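Local coordinates for oxidoreductase, NAD-binding/iron-sulfur cluster-binding protein (Nitratireductor pacificus pht-3B, PDB 6ZXU) that removes halogen atoms reductively from organohalide substrates, using a bound cobalamin and two [4Fe-4S] clusters that probably feed it electrons, at residues L373-P376 with G377-A380; E162-R165 with G166-A169. All coordinates share one frame; numbering follows the deposited sequence.

Contact 1: L373-P376 with G377-A380; sequences LSDP and GRNA
Asn379, in the first turn of helix 376-390, reaches back with its side-chain amide to Leu373 in the loop before the helix. Asn379 CB lies 3.7 Å from Asp375 O, the carbonyl that takes the backbone bond from Asn379 N. At CG the side chain stands anti to its own carbonyl carbon (chi1 -66°), which carries the amide back toward Leu373 and Asp375. Asn379 ND2 donates to Leu373 O at 3.1 Å; the oxygen lies close to the amide plane, but the N-H comes in from above the carbonyl plane of Leu373, 47° out of it. The same nitrogen also donates to Pro524 O. Asn379 OD1 is 3.1 Å from a water that accepts from Asp375 N and can donate to it, although that water has other acceptors to serve. Leu373 CD2 packs against Asn379 OD1 at 3.7 Å, the two side chains crossing almost at right angles. Asp375 is the N-cap. With CG anti to the backbone N (chi1 -177°), Asp375 OD1 meets Gly377 N at 2.8 Å and Arg378 N at 3.3 Å, both weak bonds, while OD2 lies alongside Arg378 CG. The guanidinium instead turns away, to Gly157 O. The carboxylate thus serves amides of the helix start, where its negative charge would probably suit the helix dipole, and the Asn379 amide ties Leu373 and Pro524 to the first turn.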
ATOM      1  N   LEU A 373       7.525  22.328  19.628  1.00 30.90           N
ATOM      2  CA  LEU A 373       8.059  20.998  19.440  1.00 28.20           C
ATOM      3  C   LEU A 373       8.734  20.462  20.697  1.00 29.53           C
ATOM      4  O   LEU A 373       9.560  19.551  20.637  1.00 26.09           O
ATOM      5  CB  LEU A 373       9.043  21.038  18.277  1.00 27.66           C
ATOM      6  CG  LEU A 373       8.394  21.467  16.970  1.00 28.36           C
ATOM      7  CD1 LEU A 373       9.430  21.591  15.886  1.00 28.52           C
ATOM      8  CD2 LEU A 373       7.336  20.443  16.550  1.00 29.47           C
ATOM      9  N   SER A 374       8.409  21.037  21.829  1.00 31.15           N
ATOM     10  CA  SER A 374       9.168  20.732  23.050  1.00 32.73           C
ATOM     11  C   SER A 374       8.671  19.509  23.760  1.00 32.93           C
ATOM     12  O   SER A 374       9.388  18.959  24.587  1.00 33.67           O
ATOM     13  CB  SER A 374       9.129  21.924  24.051  1.00 33.12           C
ATOM     14  OG  SER A 374       7.825  22.131  24.568  1.00 29.97           O
ATOM     15  N   ASP A 375       7.453  19.055  23.420  1.00 31.96           N
ATOM     16  CA  ASP A 375       6.862  17.834  24.046  1.00 29.48           C
ATOM     17  C   ASP A 375       6.928  16.631  23.072  1.00 29.29           C
ATOM     18  O   ASP A 375       6.277  16.648  22.053  1.00 24.55           O
ATOM     19  CB  ASP A 375       5.430  18.139  24.446  1.00 29.96           C
ATOM     20  CG  ASP A 375       4.738  16.973  25.165  1.00 32.75           C
ATOM     21  OD1 ASP A 375       5.183  15.817  25.100  1.00 36.64           O
ATOM     22  OD2 ASP A 375       3.772  17.240  25.894  1.00 40.96           O
ATOM     23  N   PRO A 376       7.768  15.631  23.369  1.00 30.24           N
ATOM     24  CA  PRO A 376       7.873  14.496  22.460  1.00 26.62           C
ATOM     25  C   PRO A 376       6.581  13.630  22.390  1.00 24.54           C
ATOM     26  O   PRO A 376       6.292  13.109  21.336  1.00 26.33           O
ATOM     27  CB  PRO A 376       9.075  13.702  22.977  1.00 25.99           C
ATOM     28  CG  PRO A 376       9.687  14.560  24.005  1.00 29.56           C
ATOM     29  CD  PRO A 376       8.636  15.459  24.534  1.00 29.24           C
ATOM     30  N   GLY A 377       5.782  13.627  23.429  1.00 21.01           N
ATOM     31  CA  GLY A 377       4.492  13.003  23.400  1.00 24.00           C
ATOM     32  C   GLY A 377       3.539  13.655  22.401  1.00 26.64           C
ATOM     33  O   GLY A 377       2.832  12.973  21.666  1.00 23.97           O
ATOM     34  N   ARG A 378       3.529  14.969  22.349  1.00 24.36           N
ATOM     35  CA  ARG A 378       2.721  15.698  21.382  1.00 25.53           C
ATOM     36  C   ARG A 378       3.309  15.612  19.962  1.00 22.20           C
ATOM     37  O   ARG A 378       2.562  15.557  19.026  1.00 24.13           O
ATOM     38  CB  ARG A 378       2.609  17.180  21.787  1.00 28.83           C
ATOM     39  CG  ARG A 378       1.863  17.407  23.065  1.00 31.14           C
ATOM     40  CD  ARG A 378       0.389  17.629  22.864  1.00 33.53           C
ATOM     41  NE  ARG A 378       0.136  18.868  22.092  1.00 33.56           N
ATOM     42  CZ  ARG A 378      -1.085  19.320  21.767  1.00 31.50           C
ATOM     43  NH1 ARG A 378      -2.177  18.669  22.139  1.00 35.40           N
ATOM     44  NH2 ARG A 378      -1.211  20.400  20.982  1.00 34.43           N
ATOM     45  N   ASN A 379       4.638  15.593  19.812  1.00 22.98           N
ATOM     46  CA  ASN A 379       5.291  15.438  18.529  1.00 20.74           C
ATOM     47  C   ASN A 379       4.878  14.059  17.918  1.00 21.14           C
ATOM     48  O   ASN A 379       4.607  14.013  16.741  1.00 19.91           O
ATOM     49  CB  ASN A 379       6.791  15.527  18.608  1.00 20.60           C
ATOM     50  CG  ASN A 379       7.290  16.914  19.014  1.00 27.08           C
ATOM     51  OD1 ASN A 379       6.495  17.886  19.112  1.00 23.56           O
ATOM     52  ND2 ASN A 379       8.597  17.008  19.209  1.00 22.09           N
ATOM     53  N   ALA A 380       4.792  13.031  18.748  1.00 18.42           N
ATOM     54  CA  ALA A 380       4.325  11.745  18.286  1.00 21.61           C
ATOM     55  C   ALA A 380       2.907  11.776  17.791  1.00 19.15           C
ATOM     56  O   ALA A 380       2.641  11.323  16.690  1.00 16.90           O
ATOM     57  CB  ALA A 380       4.520  10.705  19.323  1.00 22.41           C
TER
HETATM   58  O   HOH W   1       5.539  19.663  21.432  1.00 29.49           O

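Contact 2: E162-R165 with G166-A169; sequences EWIR and GTNA
Thr167 grips the carbonyl oxygen of Ile164 twice, through its hydroxyl and through its backbone amide. Thr167 OG1 donates to Ile164 O at 2.6 Å, tilted 16° from the carbonyl plane, and Thr167 N reaches the same oxygen at 3.0 Å. The hydroxyl gets there because OG1 sits between the backbone N and the carbonyl carbon (chi1 68°), while Thr167 CG2 comes within 3.3 Å of Ile164 O. The amide bond closes a type II beta turn from Ile164 to Thr167. Gly166 occupies its third position with a positive phi of 81°, where a CB would be jammed against Arg165 O, so the turn calls for glycine. Arg165 is the first residue to leave helical angles, and its CB and CG lie beside Gly166 N, Arg165 CG at 3.5 Å. Thr167 OG1 is also hydrogen-bonded to Tyr389 OH of helix 376-390. A valine in place of Thr167 would probably leave Ile164 O with the backbone bond alone from this turn and Tyr389 OH without its hydroxyl partner. Further out, Asp64 receives the amides of Asn168 and Ala169 through its two carboxylate oxygens, holding the first turn of the next helix. The turn joins the short helix 161-164 to the long helix 168-190, with helix 376-390 packed against both: Ala382 and Leu386 meet Trp163, while Tyr389 touches Ile164 and Asn168.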
ATOM      1  N   GLU A 162      -1.736  23.083  13.344  1.00 23.64           N
ATOM      2  CA  GLU A 162      -1.031  24.120  12.577  1.00 28.24           C
ATOM      3  C   GLU A 162      -0.301  23.564  11.363  1.00 28.12           C
ATOM      4  O   GLU A 162      -0.112  24.276  10.351  1.00 26.28           O
ATOM      5  CB  GLU A 162       0.021  24.860  13.505  1.00 30.93           C
ATOM      6  N   TRP A 163       0.150  22.308  11.429  1.00 24.18           N
ATOM      7  CA  TRP A 163       0.811  21.714  10.276  1.00 23.43           C
ATOM      8  C   TRP A 163      -0.147  21.489   9.093  1.00 22.77           C
ATOM      9  O   TRP A 163       0.254  21.506   7.952  1.00 25.23           O
ATOM     10  CB  TRP A 163       1.411  20.383  10.626  1.00 25.25           C
ATOM     11  CG  TRP A 163       2.458  20.374  11.715  1.00 28.03           C
ATOM     12  CD1 TRP A 163       2.933  21.448  12.407  1.00 27.35           C
ATOM     13  CD2 TRP A 163       3.173  19.238  12.188  1.00 24.57           C
ATOM     14  NE1 TRP A 163       3.880  21.043  13.296  1.00 26.22           N
ATOM     15  CE2 TRP A 163       4.045  19.687  13.192  1.00 27.86           C
ATOM     16  CE3 TRP A 163       3.104  17.865  11.928  1.00 23.64           C
ATOM     17  CZ2 TRP A 163       4.855  18.803  13.934  1.00 24.88           C
ATOM     18  CZ3 TRP A 163       3.956  16.981  12.626  1.00 22.88           C
ATOM     19  CH2 TRP A 163       4.834  17.470  13.606  1.00 23.11           C
ATOM     20  N   ILE A 164      -1.419  21.283   9.387  1.00 24.11           N
ATOM     21  CA  ILE A 164      -2.381  20.728   8.443  1.00 23.50           C
ATOM     22  C   ILE A 164      -3.438  21.720   8.001  1.00 24.74           C
ATOM     23  O   ILE A 164      -3.876  21.666   6.852  1.00 26.17           O
ATOM     24  CB  ILE A 164      -3.047  19.462   9.088  1.00 24.65           C
ATOM     25  CG1 ILE A 164      -2.056  18.326   9.110  1.00 23.76           C
ATOM     26  CG2 ILE A 164      -4.314  19.022   8.387  1.00 26.79           C
ATOM     27  CD1 ILE A 164      -2.382  17.243  10.110  1.00 24.39           C
ATOM     28  N   ARG A 165      -3.815  22.618   8.889  1.00 27.20           N
ATOM     29  CA  ARG A 165      -4.890  23.596   8.600  1.00 32.10           C
ATOM     30  C   ARG A 165      -4.652  24.401   7.343  1.00 29.99           C
ATOM     31  O   ARG A 165      -3.544  24.875   7.128  1.00 30.73           O
ATOM     32  CB  ARG A 165      -5.087  24.541   9.792  1.00 37.44           C
ATOM     33  CG  ARG A 165      -6.444  25.245   9.742  1.00 48.35           C
ATOM     34  CD  ARG A 165      -7.049  25.334  11.139  1.00 69.91           C
ATOM     35  NE  ARG A 165      -7.481  24.008  11.671  1.00 72.16           N
ATOM     36  CZ  ARG A 165      -7.664  23.713  12.978  1.00 74.69           C
ATOM     37  NH1 ARG A 165      -7.477  24.650  13.949  1.00 66.74           N
ATOM     38  NH2 ARG A 165      -8.027  22.451  13.320  1.00 61.07           N
ATOM     39  N   GLY A 166      -5.648  24.442   6.470  1.00 27.95           N
ATOM     40  CA  GLY A 166      -5.524  25.141   5.236  1.00 27.46           C
ATOM     41  C   GLY A 166      -4.805  24.416   4.103  1.00 28.03           C
ATOM     42  O   GLY A 166      -4.628  24.992   3.043  1.00 30.90           O
ATOM     43  N   THR A 167      -4.389  23.161   4.293  1.00 26.49           N
ATOM     44  CA  THR A 167      -3.635  22.449   3.268  1.00 24.00           C
ATOM     45  C   THR A 167      -4.464  21.365   2.526  1.00 20.75           C
ATOM     46  O   THR A 167      -3.935  20.679   1.694  1.00 21.16           O
ATOM     47  CB  THR A 167      -2.418  21.726   3.876  1.00 22.90           C
ATOM     48  OG1 THR A 167      -2.884  20.661   4.726  1.00 25.68           O
ATOM     49  CG2 THR A 167      -1.552  22.697   4.671  1.00 22.12           C
ATOM     50  N   ASN A 168      -5.737  21.324   2.746  1.00 22.18           N
ATOM     51  CA  ASN A 168      -6.505  20.177   2.287  1.00 21.13           C
ATOM     52  C   ASN A 168      -6.708  20.136   0.801  1.00 20.92           C
ATOM     53  O   ASN A 168      -6.563  19.099   0.163  1.00 18.33           O
ATOM     54  CB  ASN A 168      -7.826  20.127   3.038  1.00 20.22           C
ATOM     55  CG  ASN A 168      -8.193  18.727   3.464  1.00 22.31           C
ATOM     56  OD1 ASN A 168      -7.878  17.740   2.784  1.00 19.85           O
ATOM     57  ND2 ASN A 168      -8.811  18.621   4.582  1.00 20.56           N
ATOM     58  N   ALA A 169      -6.935  21.274   0.197  1.00 22.00           N
ATOM     59  CA  ALA A 169      -7.109  21.313  -1.255  1.00 21.93           C
ATOM     60  C   ALA A 169      -5.857  20.989  -1.982  1.00 21.62           C
ATOM     61  O   ALA A 169      -5.868  20.275  -2.969  1.00 23.09           O
ATOM     62  CB  ALA A 169      -7.604  22.684  -1.678  1.00 23.04           C
TER

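Overall arrangement
Both contacts lie at the N-terminal end of a long helix, 376-390 in contact 1 and 168-190 in contact 2, and both are remote from the cobalamin and the clusters. Contact 2 is the more buried; contact 1 is partly open, with an exposed arginine and a nearby water. Their chemistry differs accordingly: a carboxylate caps the helix start in the first, whereas in the second a threonine at the N-cap looks back to the preceding helix and the first amides of the helix bond to the carboxylate of Asp64, distant in the chain. Helix 376-390 is common ground, starting in contact 1 and packing against contact 2 further along. The centres lie about 19 Å apart, yet Leu373 CD2 meets Trp163 CZ2 at 4.0 Å.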